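PDB 2GPR: PTS system glucose-specific EIIA component from Mycoplasma capricolum, which probably accepts a phosphoryl group from phospho-HPr on a histidine and passes it to the EIIB domain during phosphotransferase-driven glucose uptake. Local coordinates for residues Asn5-Val10 and Val150-Lys154; Phe59-His63 and Thr83-Gly88; Asp36-Pro42 and Ile122-Phe128. All coordinates share one frame; numbering follows the deposited sequence.

Overall arrangement
The three contacts nest in one another, and none cross. From the N terminus, strand 8-11 pairs with the last strand, 149-153, so contact 1 closes a loop holding nearly the whole chain. Inside it, strand 36-42 joins strand 124-130 in contact 3, adjacent inner strands of the seven-stranded antiparallel sheet. Contact 2 is innermost, bringing the loop after strand 53-57 against the one after strand 74-78. Contacts 1 and 3 touch directly: Phe38 and Phe128 of the large sheet pack against Val10, Val150 and Leu153. Contact 2 lies beyond the chain's centre from contact 1, their centres about 29 Å apart, and carries a histidine of the presumed active surface.

Contact 1: residues Asn5-Val10 and Val150-Lys154; sequences NKNLKV and VAILK
The carbonyl oxygen of Leu8 is gripped twice from the opposite strand. Leu153 N donates an almost straight hydrogen bond to Leu8 O (3.0 Å, 169° at the hydrogen), lying in the carbonyl plane on a lone pair, and Ile152 CA adds a CH···O contact to the same oxygen at 3.3 Å. In return Leu8 N bonds to Leu153 O at 2.6 Å, more bent, so the two leucines form an antiparallel hydrogen-bonded pair. Their side chains share a face, CB to CB, with Val10 and Ala151; Leu8 packs on Val51 and Thr69, while Leu153 packs on Leu136.

On the face of Lys9 and Ile152 the groups are more exposed. The Asn7 side chain crosses that of Ile152 obliquely, its amide end coming up against the Ile152 methyls CD1 and CG2. A chi1 of 66° sets Asn7 CG between its own backbone N and carbonyl carbon, which brings the amide to Ile152. Ile152 CD1 also lies 3.6 Å from Lys9 CG, the two side chains running alongside each other in the same direction. Past the pairing, the bent chain of Lys154 meets the Asn5 side chain at about a right angle, and NZ makes only a weak bond to Asn5 OD1, 3.1 Å.

Toward the interior, Val10 N bonds to Ala151 O at 2.8 Å and Val150 N to Val10 O at 3.0 Å. Two residues, Val150 and Ala151, thus face the single Val10: a classic beta bulge in an antiparallel ribbon that unites the two ends of the chain.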
ATOM      1  N   ASN A   5      -7.938  -9.029 -22.630  1.00 60.05           N
ATOM      2  CA  ASN A   5      -7.953  -8.194 -21.475  1.00 59.04           C
ATOM      3  C   ASN A   5      -6.757  -8.483 -20.602  1.00 56.94           C
ATOM      4  O   ASN A   5      -6.344  -9.639 -20.416  1.00 57.29           O
ATOM      5  CB  ASN A   5      -9.304  -8.482 -20.724  1.00 60.75           C
ATOM      6  CG  ASN A   5      -9.583  -7.843 -19.347  1.00 60.68           C
ATOM      7  OD1 ASN A   5      -8.840  -8.055 -18.372  1.00 61.69           O
ATOM      8  ND2 ASN A   5     -10.776  -7.261 -19.207  1.00 59.38           N
ATOM      9  N   LYS A   6      -6.210  -7.431 -20.039  1.00 54.23           N
ATOM     10  CA  LYS A   6      -5.145  -7.595 -19.087  1.00 50.66           C
ATOM     11  C   LYS A   6      -5.545  -6.917 -17.790  1.00 42.61           C
ATOM     12  O   LYS A   6      -6.123  -5.830 -17.786  1.00 41.46           O
ATOM     13  CB  LYS A   6      -3.740  -7.243 -19.592  1.00 55.41           C
ATOM     14  CG  LYS A   6      -3.597  -5.819 -20.124  1.00 60.28           C
ATOM     15  CD  LYS A   6      -2.300  -5.111 -19.696  1.00 64.33           C
ATOM     16  CE  LYS A   6      -2.346  -4.470 -18.289  1.00 67.64           C
ATOM     17  NZ  LYS A   6      -3.238  -3.289 -18.175  1.00 68.67           N
ATOM     18  N   ASN A   7      -5.333  -7.629 -16.701  1.00 38.83           N
ATOM     19  CA  ASN A   7      -5.662  -7.158 -15.365  1.00 35.00           C
ATOM     20  C   ASN A   7      -4.424  -6.808 -14.555  1.00 30.71           C
ATOM     21  O   ASN A   7      -3.273  -6.972 -15.002  1.00 26.36           O
ATOM     22  CB  ASN A   7      -6.593  -8.103 -14.576  1.00 35.60           C
ATOM     23  CG  ASN A   7      -5.993  -9.473 -14.205  1.00 37.48           C
ATOM     24  OD1 ASN A   7      -5.678 -10.306 -15.057  1.00 36.61           O
ATOM     25  ND2 ASN A   7      -5.952  -9.774 -12.909  1.00 40.76           N
ATOM     26  N   LEU A   8      -4.668  -6.212 -13.386  1.00 28.73           N
ATOM     27  CA  LEU A   8      -3.588  -5.891 -12.508  1.00 24.41           C
ATOM     28  C   LEU A   8      -3.752  -6.626 -11.202  1.00 21.17           C
ATOM     29  O   LEU A   8      -4.743  -6.529 -10.527  1.00 22.39           O
ATOM     30  CB  LEU A   8      -3.343  -4.393 -12.285  1.00 26.44           C
ATOM     31  CG  LEU A   8      -2.188  -4.176 -11.279  1.00 25.20           C
ATOM     32  CD1 LEU A   8      -0.962  -3.612 -11.947  1.00 17.83           C
ATOM     33  CD2 LEU A   8      -2.625  -3.347 -10.088  1.00 27.51           C
ATOM     34  N   LYS A   9      -2.797  -7.404 -10.869  1.00 22.56           N
ATOM     35  CA  LYS A   9      -2.870  -8.144  -9.634  1.00 25.54           C
ATOM     36  C   LYS A   9      -2.185  -7.386  -8.518  1.00 24.70           C
ATOM     37  O   LYS A   9      -1.041  -6.949  -8.663  1.00 23.73           O
ATOM     38  CB  LYS A   9      -2.195  -9.475  -9.815  1.00 29.06           C
ATOM     39  CG  LYS A   9      -3.172 -10.550 -10.218  1.00 35.44           C
ATOM     40  CD  LYS A   9      -2.447 -11.858 -10.625  1.00 41.05           C
ATOM     41  CE  LYS A   9      -1.084 -11.951  -9.921  1.00 44.99           C
ATOM     42  NZ  LYS A   9      -0.300 -13.159 -10.281  1.00 47.23           N
ATOM     43  N   VAL A  10      -2.864  -7.203  -7.380  1.00 24.82           N
ATOM     44  CA  VAL A  10      -2.206  -6.507  -6.307  1.00 23.04           C
ATOM     45  C   VAL A  10      -1.860  -7.439  -5.181  1.00 22.96           C
ATOM     46  O   VAL A  10      -2.698  -8.196  -4.823  1.00 25.03           O
ATOM     47  CB  VAL A  10      -2.717  -5.072  -5.976  1.00 23.34           C
ATOM     48  CG1 VAL A  10      -3.509  -4.418  -7.105  1.00 19.09           C
ATOM     49  CG2 VAL A  10      -3.365  -4.867  -4.622  1.00 25.72           C
ATOM     50  N   VAL A 150      -4.565 -10.165  -3.506  1.00 25.82           N
ATOM     51  CA  VAL A 150      -5.500  -9.469  -2.637  1.00 22.88           C
ATOM     52  C   VAL A 150      -6.517  -8.602  -3.429  1.00 22.29           C
ATOM     53  O   VAL A 150      -7.506  -8.125  -2.897  1.00 24.42           O
ATOM     54  CB  VAL A 150      -4.619  -8.661  -1.638  1.00 21.82           C
ATOM     55  CG1 VAL A 150      -5.134  -7.275  -1.281  1.00 23.35           C
ATOM     56  CG2 VAL A 150      -4.358  -9.473  -0.380  1.00 23.12           C
ATOM     57  N   ALA A 151      -6.276  -8.394  -4.712  1.00 20.50           N
ATOM     58  CA  ALA A 151      -7.172  -7.612  -5.538  1.00 17.31           C
ATOM     59  C   ALA A 151      -6.760  -7.606  -6.957  1.00 17.77           C
ATOM     60  O   ALA A 151      -5.618  -7.787  -7.333  1.00 18.60           O
ATOM     61  CB  ALA A 151      -7.330  -6.187  -5.079  1.00 16.85           C
ATOM     62  N   ILE A 152      -7.757  -7.414  -7.746  1.00 21.56           N
ATOM     63  CA  ILE A 152      -7.666  -7.369  -9.188  1.00 22.34           C
ATOM     64  C   ILE A 152      -8.252  -6.072  -9.600  1.00 20.22           C
ATOM     65  O   ILE A 152      -9.342  -5.734  -9.119  1.00 17.91           O
ATOM     66  CB  ILE A 152      -8.533  -8.487  -9.818  1.00 23.66           C
ATOM     67  CG1 ILE A 152      -8.060  -9.849  -9.371  1.00 20.03           C
ATOM     68  CG2 ILE A 152      -8.531  -8.415 -11.334  1.00 23.19           C
ATOM     69  CD1 ILE A 152      -6.696 -10.194  -9.920  1.00 16.79           C
ATOM     70  N   LEU A 153      -7.456  -5.329 -10.381  1.00 23.48           N
ATOM     71  CA  LEU A 153      -7.819  -4.052 -11.026  1.00 24.52           C
ATOM     72  C   LEU A 153      -7.854  -4.468 -12.474  1.00 25.72           C
ATOM     73  O   LEU A 153      -6.821  -4.748 -13.068  1.00 25.18           O
ATOM     74  CB  LEU A 153      -6.844  -2.857 -10.699  1.00 24.46           C
ATOM     75  CG  LEU A 153      -7.362  -1.479 -11.185  1.00 25.77           C
ATOM     76  CD1 LEU A 153      -8.296  -0.804 -10.170  1.00 24.28           C
ATOM     77  CD2 LEU A 153      -6.186  -0.557 -11.498  1.00 26.26           C
ATOM     78  N   LYS A 154      -9.049  -4.800 -12.928  1.00 29.12           N
ATOM     79  CA  LYS A 154      -9.231  -5.411 -14.224  1.00 31.33           C
ATOM     80  C   LYS A 154      -9.477  -4.431 -15.342  1.00 32.01           C
ATOM     81  O   LYS A 154     -10.396  -3.597 -15.217  1.00 26.82           O
ATOM     82  CB  LYS A 154     -10.256  -6.559 -14.162  1.00 32.79           C
ATOM     83  CG  LYS A 154     -10.226  -7.496 -15.367  1.00 33.94           C
ATOM     84  CD  LYS A 154     -11.004  -8.814 -15.185  1.00 34.57           C
ATOM     85  CE  LYS A 154     -10.310 -10.086 -15.764  1.00 35.94           C
ATOM     86  NZ  LYS A 154     -10.520 -10.353 -17.222  1.00 37.44           N
ATOM     87  OXT LYS A 154      -8.723  -4.538 -16.344  1.00 35.87           O
TER

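Contact 2: residues Phe59-His63 and Thr83-Gly88; sequences FPTKH and TVSLDG
Val84 covers one face of the His63 imidazole. Its CB stands 4.1 Å from the ring centroid and 28° off the ring normal, a CH-pi contact, and the two side chains run side by side in the same direction. A different neighbour comes to the ring's edge: Thr83 OG1 lies near the ring plane, 3.5 Å from His63 CD2. A chi1 of 65° places CG between His63's backbone N and carbonyl carbon, turning one ring face to Val84, whose CA stands above the ring centre.

A second point of attachment involves backbone. Lys62 NZ bonds to Gly88 O at 2.7 Å, in the carbonyl plane and on a lone pair. The lysine chain is bent at chi3 and chi4 to get there, and the amine also bonds to Phe91 O. On the same glycine, which has no side chain to intervene, Gly88 CA makes a CH···O contact to Thr61 O at 3.0 Å. The Thr61 methyl CG2 rests on Asp87 CA, 3.7 Å away.

Behind this shell, a type I turn from Phe59 to Lys62, closed by Lys62 N to Phe59 O at 2.8 Å, presents Thr61 and Lys62. Opposite it a 3-10 turn, with Leu86 N bonded to Thr83 O at 3.0 Å, presents Thr83 and Val84. Phe91 touches both His63 and Thr83, and Val115 of helix 112-118 backs Thr83 and Leu86.

Thr83 also lies next to His78, the presumed phosphorylation site. Its hydroxyl donates its proton to Ile79 O, so it borders the His63 ring without giving it that proton. From this side His63 is thus positioned by packing, consistent with the zinc-binding and phospho-donor roles inferred by similarity.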
ATOM      1  N   PHE A  59       9.392   9.557   0.137  1.00 26.38           N
ATOM      2  CA  PHE A  59       9.609  10.718   0.971  1.00 26.94           C
ATOM      3  C   PHE A  59      10.686  10.475   2.030  1.00 30.77           C
ATOM      4  O   PHE A  59      10.938   9.366   2.494  1.00 31.82           O
ATOM      5  CB  PHE A  59       8.354  11.096   1.748  1.00 25.58           C
ATOM      6  CG  PHE A  59       7.082  11.285   0.970  1.00 27.84           C
ATOM      7  CD1 PHE A  59       6.736  12.555   0.499  1.00 27.46           C
ATOM      8  CD2 PHE A  59       6.143  10.255   0.843  1.00 26.67           C
ATOM      9  CE1 PHE A  59       5.508  12.781  -0.122  1.00 24.37           C
ATOM     10  CE2 PHE A  59       4.913  10.474   0.218  1.00 23.69           C
ATOM     11  CZ  PHE A  59       4.592  11.740  -0.255  1.00 21.55           C
ATOM     12  N   PRO A  60      11.274  11.546   2.471  1.00 31.14           N
ATOM     13  CA  PRO A  60      12.315  11.503   3.496  1.00 30.59           C
ATOM     14  C   PRO A  60      11.797  10.885   4.779  1.00 27.84           C
ATOM     15  O   PRO A  60      12.529  10.454   5.669  1.00 28.07           O
ATOM     16  CB  PRO A  60      12.645  12.972   3.797  1.00 31.04           C
ATOM     17  CG  PRO A  60      11.704  13.842   2.965  1.00 30.86           C
ATOM     18  CD  PRO A  60      10.916  12.917   2.053  1.00 30.36           C
ATOM     19  N   THR A  61      10.513  10.971   4.896  1.00 26.33           N
ATOM     20  CA  THR A  61       9.855  10.486   6.066  1.00 26.98           C
ATOM     21  C   THR A  61       9.584   8.969   6.001  1.00 26.38           C
ATOM     22  O   THR A  61       9.287   8.327   6.998  1.00 24.79           O
ATOM     23  CB  THR A  61       8.633  11.351   6.332  1.00 25.90           C
ATOM     24  OG1 THR A  61       7.906  11.445   5.121  1.00 26.75           O
ATOM     25  CG2 THR A  61       9.108  12.722   6.849  1.00 19.20           C
ATOM     26  N   LYS A  62       9.698   8.416   4.800  1.00 27.73           N
ATOM     27  CA  LYS A  62       9.596   6.981   4.525  1.00 26.96           C
ATOM     28  C   LYS A  62       8.305   6.283   4.940  1.00 24.19           C
ATOM     29  O   LYS A  62       8.295   5.075   5.162  1.00 23.48           O
ATOM     30  CB  LYS A  62      10.796   6.316   5.196  1.00 26.24           C
ATOM     31  CG  LYS A  62      12.105   6.953   4.743  1.00 24.78           C
ATOM     32  CD  LYS A  62      13.313   6.626   5.611  1.00 24.25           C
ATOM     33  CE  LYS A  62      13.535   7.613   6.778  1.00 23.17           C
ATOM     34  NZ  LYS A  62      13.896   6.940   8.068  1.00 22.44           N
ATOM     35  N   HIS A  63       7.231   7.033   5.056  1.00 23.25           N
ATOM     36  CA  HIS A  63       5.977   6.494   5.572  1.00 21.88           C
ATOM     37  C   HIS A  63       4.962   6.161   4.484  1.00 19.23           C
ATOM     38  O   HIS A  63       3.893   5.611   4.789  1.00 17.40           O
ATOM     39  CB  HIS A  63       5.339   7.508   6.549  1.00 22.00           C
ATOM     40  CG  HIS A  63       4.953   8.747   5.786  1.00 28.49           C
ATOM     41  ND1 HIS A  63       5.906   9.526   5.122  1.00 31.44           N
ATOM     42  CD2 HIS A  63       3.730   9.290   5.518  1.00 30.76           C
ATOM     43  CE1 HIS A  63       5.256  10.523   4.499  1.00 31.87           C
ATOM     44  NE2 HIS A  63       3.948  10.424   4.733  1.00 31.56           N
ATOM     45  N   THR A  83       1.792   9.157  10.301  1.00 34.28           N
ATOM     46  CA  THR A  83       3.211   8.831  10.212  1.00 34.47           C
ATOM     47  C   THR A  83       4.162   9.929   9.649  1.00 35.33           C
ATOM     48  O   THR A  83       5.365   9.892   9.945  1.00 36.11           O
ATOM     49  CB  THR A  83       3.323   7.541   9.411  1.00 34.50           C
ATOM     50  OG1 THR A  83       2.410   7.607   8.316  1.00 35.30           O
ATOM     51  CG2 THR A  83       2.919   6.397  10.319  1.00 33.13           C
ATOM     52  N   VAL A  84       3.645  10.904   8.822  1.00 33.81           N
ATOM     53  CA  VAL A  84       4.477  12.005   8.318  1.00 28.72           C
ATOM     54  C   VAL A  84       5.059  12.799   9.505  1.00 26.80           C
ATOM     55  O   VAL A  84       6.159  13.312   9.486  1.00 27.97           O
ATOM     56  CB  VAL A  84       3.722  12.932   7.370  1.00 27.51           C
ATOM     57  CG1 VAL A  84       2.812  13.843   8.171  1.00 27.19           C
ATOM     58  CG2 VAL A  84       4.710  13.797   6.583  1.00 27.70           C
ATOM     59  N   SER A  85       4.278  12.856  10.553  1.00 26.57           N
ATOM     60  CA  SER A  85       4.600  13.499  11.792  1.00 27.64           C
ATOM     61  C   SER A  85       5.872  12.984  12.437  1.00 29.94           C
ATOM     62  O   SER A  85       6.470  13.681  13.241  1.00 31.90           O
ATOM     63  CB  SER A  85       3.554  13.089  12.755  1.00 26.87           C
ATOM     64  OG  SER A  85       3.704  11.688  12.971  1.00 26.56           O
ATOM     65  N   LEU A  86       6.204  11.726  12.187  1.00 29.86           N
ATOM     66  CA  LEU A  86       7.343  11.066  12.828  1.00 28.13           C
ATOM     67  C   LEU A  86       8.678  11.476  12.267  1.00 29.48           C
ATOM     68  O   LEU A  86       9.739  11.104  12.780  1.00 27.01           O
ATOM     69  CB  LEU A  86       7.197   9.516  12.859  1.00 23.69           C
ATOM     70  CG  LEU A  86       5.911   9.098  13.453  1.00 19.83           C
ATOM     71  CD1 LEU A  86       6.144   7.814  14.187  1.00 23.69           C
ATOM     72  CD2 LEU A  86       5.515  10.146  14.448  1.00 17.80           C
ATOM     73  N   ASP A  87       8.604  12.228  11.179  1.00 33.85           N
ATOM     74  CA  ASP A  87       9.783  12.680  10.455  1.00 37.24           C
ATOM     75  C   ASP A  87      10.737  11.483  10.073  1.00 37.57           C
ATOM     76  O   ASP A  87      11.962  11.544  10.055  1.00 37.71           O
ATOM     77  CB  ASP A  87      10.592  13.666  11.308  1.00 39.49           C
ATOM     78  CG  ASP A  87      10.170  15.074  10.892  1.00 38.13           C
ATOM     79  OD1 ASP A  87      10.233  15.415   9.643  1.00 45.08           O
ATOM     80  OD2 ASP A  87       9.701  15.895  11.759  1.00 38.13           O
ATOM     81  N   GLY A  88      10.136  10.343   9.766  1.00 35.50           N
ATOM     82  CA  GLY A  88      10.914   9.182   9.365  1.00 33.15           C
ATOM     83  C   GLY A  88      11.502   8.322  10.494  1.00 29.39           C
ATOM     84  O   GLY A  88      12.473   7.593  10.271  1.00 26.84           O
TER

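Contact 3: residues Asp36-Pro42 and Ile122-Phe128; sequences DGFAINP and IKSPIIF
Phe38 and Ile126 form the tight part of this pairing. Ile126 CB sits over one face of the phenyl ring, 4.0 Å from its centroid, 19° off the normal and offset toward the rim, while CG1 reaches Phe38 CE2 at 3.6 Å. The ring leans across because chi1 of Phe38 is 50°, carrying its end toward the opposite strand. Beneath, the backbones are bonded both ways: Ile126 N to Phe38 O is 2.8 Å and nearly straight at 172°, and Phe38 N to Ile126 O is 3.0 Å. Beyond Ile127, the Phe128 ring turns its edge to Gly37, whose CA lies in the ring plane, 4.0 Å from Phe128 CE1; Phe128 N bonds to Asp36 O at 2.8 Å. Packing is close at the other end too, where Pro42 CG meets Ile122 CD1 and Ser124 OG donates to Ile122 O from above the carbonyl plane while also bonding to Gly80 N.

The looser side lies next to this. Ser124 N still bonds firmly to Ile40 O, 2.7 Å, but the return bond, Ile40 N to Ser124 O, is weak. Here, on the more exposed side, the Asn41 amide merely crosses the aliphatic chain of Lys123, ND2 to CG 3.5 Å; the lysine then runs on, away from the strand pair, to Glu23 O.

Both strands have a further partner in the sheet. Ala39 and Asn41 bond through the backbone to strand 16-19 on one side, and Pro125 and Ile127 to strand 74-78, which ends at His78, on the other. Ile126 packs on Ile75 and Leu77, and Phe38 and Phe128 press against strand 149-153.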
ATOM      1  N   ASP A  36      -9.783   4.958  -4.182  1.00 38.08           N
ATOM      2  CA  ASP A  36     -10.350   3.724  -3.619  1.00 37.74           C
ATOM      3  C   ASP A  36      -9.280   2.716  -3.356  1.00 30.48           C
ATOM      4  O   ASP A  36      -8.122   2.999  -3.600  1.00 30.27           O
ATOM      5  CB  ASP A  36     -11.401   3.099  -4.563  1.00 46.26           C
ATOM      6  CG  ASP A  36     -12.536   2.407  -3.845  1.00 53.90           C
ATOM      7  OD1 ASP A  36     -12.144   1.751  -2.760  1.00 55.76           O
ATOM      8  OD2 ASP A  36     -13.705   2.486  -4.209  1.00 56.53           O
ATOM      9  N   GLY A  37      -9.675   1.558  -2.832  1.00 28.45           N
ATOM     10  CA  GLY A  37      -8.744   0.450  -2.511  1.00 26.72           C
ATOM     11  C   GLY A  37      -9.103  -0.171  -1.188  1.00 23.68           C
ATOM     12  O   GLY A  37     -10.252  -0.256  -0.832  1.00 25.37           O
ATOM     13  N   PHE A  38      -8.127  -0.526  -0.416  1.00 20.49           N
ATOM     14  CA  PHE A  38      -8.393  -1.124   0.883  1.00 17.32           C
ATOM     15  C   PHE A  38      -7.262  -0.835   1.908  1.00 22.14           C
ATOM     16  O   PHE A  38      -6.500   0.096   1.762  1.00 25.71           O
ATOM     17  CB  PHE A  38      -8.600  -2.587   0.738  1.00 10.71           C
ATOM     18  CG  PHE A  38      -7.463  -3.128  -0.071  1.00 11.00           C
ATOM     19  CD1 PHE A  38      -7.479  -3.046  -1.460  1.00 10.81           C
ATOM     20  CD2 PHE A  38      -6.339  -3.663   0.544  1.00 13.12           C
ATOM     21  CE1 PHE A  38      -6.425  -3.504  -2.239  1.00 12.10           C
ATOM     22  CE2 PHE A  38      -5.267  -4.140  -0.219  1.00 15.15           C
ATOM     23  CZ  PHE A  38      -5.306  -4.050  -1.609  1.00 13.08           C
ATOM     24  N   ALA A  39      -7.169  -1.607   2.971  1.00 22.34           N
ATOM     25  CA  ALA A  39      -6.152  -1.372   3.974  1.00 21.17           C
ATOM     26  C   ALA A  39      -5.635  -2.678   4.583  1.00 21.88           C
ATOM     27  O   ALA A  39      -6.027  -3.785   4.256  1.00 22.26           O
ATOM     28  CB  ALA A  39      -6.631  -0.397   5.055  1.00 19.96           C
ATOM     29  N   ILE A  40      -4.720  -2.526   5.445  1.00 23.24           N
ATOM     30  CA  ILE A  40      -4.134  -3.643   6.008  1.00 27.48           C
ATOM     31  C   ILE A  40      -3.732  -3.380   7.422  1.00 32.25           C
ATOM     32  O   ILE A  40      -3.250  -2.298   7.770  1.00 29.90           O
ATOM     33  CB  ILE A  40      -3.014  -4.267   5.114  1.00 30.49           C
ATOM     34  CG1 ILE A  40      -2.753  -5.752   5.485  1.00 34.71           C
ATOM     35  CG2 ILE A  40      -1.687  -3.488   5.120  1.00 28.12           C
ATOM     36  CD1 ILE A  40      -1.836  -6.493   4.493  1.00 35.78           C
ATOM     37  N   ASN A  41      -4.062  -4.392   8.247  1.00 38.34           N
ATOM     38  CA  ASN A  41      -3.663  -4.502   9.627  1.00 36.68           C
ATOM     39  C   ASN A  41      -2.353  -5.284   9.627  1.00 33.03           C
ATOM     40  O   ASN A  41      -2.355  -6.552   9.563  1.00 33.98           O
ATOM     41  CB  ASN A  41      -4.700  -5.205  10.473  1.00 37.92           C
ATOM     42  CG  ASN A  41      -4.981  -4.347  11.631  1.00 41.55           C
ATOM     43  OD1 ASN A  41      -4.042  -3.810  12.235  1.00 42.91           O
ATOM     44  ND2 ASN A  41      -6.252  -3.982  11.764  1.00 44.32           N
ATOM     45  N   PRO A  42      -1.242  -4.516   9.609  1.00 28.60           N
ATOM     46  CA  PRO A  42       0.066  -5.095   9.572  1.00 29.22           C
ATOM     47  C   PRO A  42       0.345  -5.991  10.778  1.00 29.17           C
ATOM     48  O   PRO A  42       0.290  -5.570  11.925  1.00 26.89           O
ATOM     49  CB  PRO A  42       1.086  -3.943   9.546  1.00 30.06           C
ATOM     50  CG  PRO A  42       0.311  -2.674   9.839  1.00 30.25           C
ATOM     51  CD  PRO A  42      -1.163  -3.055   9.859  1.00 29.38           C
ATOM     52  N   ILE A 122      -1.857   2.100  12.914  1.00 32.30           N
ATOM     53  CA  ILE A 122      -0.892   1.480  11.999  1.00 26.43           C
ATOM     54  C   ILE A 122      -1.588   0.770  10.829  1.00 23.67           C
ATOM     55  O   ILE A 122      -0.948   0.195   9.955  1.00 23.89           O
ATOM     56  CB  ILE A 122       0.210   0.626  12.602  1.00 24.49           C
ATOM     57  CG1 ILE A 122      -0.359  -0.571  13.343  1.00 25.84           C
ATOM     58  CG2 ILE A 122       1.166   1.413  13.467  1.00 24.81           C
ATOM     59  CD1 ILE A 122       0.399  -1.847  13.006  1.00 28.01           C
ATOM     60  N   LYS A 123      -2.900   0.784  10.844  1.00 20.45           N
ATOM     61  CA  LYS A 123      -3.637   0.229   9.758  1.00 21.96           C
ATOM     62  C   LYS A 123      -3.185   1.000   8.532  1.00 22.69           C
ATOM     63  O   LYS A 123      -3.187   2.215   8.582  1.00 24.04           O
ATOM     64  CB  LYS A 123      -5.100   0.449  10.018  1.00 23.25           C
ATOM     65  CG  LYS A 123      -5.716  -0.587  10.953  1.00 24.73           C
ATOM     66  CD  LYS A 123      -7.211  -0.309  11.085  1.00 25.82           C
ATOM     67  CE  LYS A 123      -7.762  -0.549  12.472  1.00 25.61           C
ATOM     68  NZ  LYS A 123      -9.123   0.000  12.642  1.00 27.04           N
ATOM     69  N   SER A 124      -2.655   0.293   7.526  1.00 22.90           N
ATOM     70  CA  SER A 124      -2.047   0.888   6.350  1.00 23.97           C
ATOM     71  C   SER A 124      -2.878   0.850   5.088  1.00 23.00           C
ATOM     72  O   SER A 124      -3.155  -0.210   4.577  1.00 22.71           O
ATOM     73  CB  SER A 124      -0.691   0.269   6.103  1.00 26.51           C
ATOM     74  OG  SER A 124       0.155   0.466   7.249  1.00 28.33           O
ATOM     75  N   PRO A 125      -3.171   2.030   4.528  1.00 20.51           N
ATOM     76  CA  PRO A 125      -3.991   2.079   3.349  1.00 19.87           C
ATOM     77  C   PRO A 125      -3.290   1.839   2.019  1.00 21.29           C
ATOM     78  O   PRO A 125      -2.150   2.262   1.775  1.00 21.12           O
ATOM     79  CB  PRO A 125      -4.719   3.406   3.387  1.00 20.72           C
ATOM     80  CG  PRO A 125      -4.440   4.039   4.740  1.00 19.64           C
ATOM     81  CD  PRO A 125      -3.367   3.214   5.405  1.00 18.52           C
ATOM     82  N   ILE A 126      -4.019   1.158   1.132  1.00 22.87           N
ATOM     83  CA  ILE A 126      -3.596   0.847  -0.233  1.00 27.00           C
ATOM     84  C   ILE A 126      -4.587   1.499  -1.192  1.00 27.65           C
ATOM     85  O   ILE A 126      -5.701   0.986  -1.413  1.00 29.08           O
ATOM     86  CB  ILE A 126      -3.599  -0.680  -0.515  1.00 31.20           C
ATOM     87  CG1 ILE A 126      -2.937  -1.490   0.590  1.00 30.05           C
ATOM     88  CG2 ILE A 126      -2.926  -0.981  -1.851  1.00 33.00           C
ATOM     89  CD1 ILE A 126      -1.521  -1.026   0.886  1.00 29.67           C
ATOM     90  N   ILE A 127      -4.251   2.634  -1.753  1.00 27.22           N
ATOM     91  CA  ILE A 127      -5.238   3.236  -2.616  1.00 26.75           C
ATOM     92  C   ILE A 127      -4.748   3.450  -3.982  1.00 22.62           C
ATOM     93  O   ILE A 127      -3.597   3.714  -4.204  1.00 23.96           O
ATOM     94  CB  ILE A 127      -5.727   4.569  -2.074  1.00 32.82           C
ATOM     95  CG1 ILE A 127      -4.560   5.367  -1.539  1.00 34.88           C
ATOM     96  CG2 ILE A 127      -6.777   4.427  -0.965  1.00 34.35           C
ATOM     97  CD1 ILE A 127      -4.825   6.859  -1.725  1.00 34.81           C
ATOM     98  N   PHE A 128      -5.644   3.344  -4.906  1.00 23.01           N
ATOM     99  CA  PHE A 128      -5.310   3.636  -6.263  1.00 24.30           C
ATOM    100  C   PHE A 128      -5.601   5.107  -6.464  1.00 28.32           C
ATOM    101  O   PHE A 128      -6.801   5.569  -6.425  1.00 27.73           O
ATOM    102  CB  PHE A 128      -6.078   2.790  -7.283  1.00 24.45           C
ATOM    103  CG  PHE A 128      -5.972   1.328  -7.002  1.00 22.95           C
ATOM    104  CD1 PHE A 128      -6.664   0.778  -5.926  1.00 22.03           C
ATOM    105  CD2 PHE A 128      -5.158   0.507  -7.779  1.00 22.22           C
ATOM    106  CE1 PHE A 128      -6.513  -0.571  -5.610  1.00 24.49           C
ATOM    107  CE2 PHE A 128      -5.069  -0.861  -7.524  1.00 22.41           C
ATOM    108  CZ  PHE A 128      -5.720  -1.392  -6.412  1.00 22.80           C
TER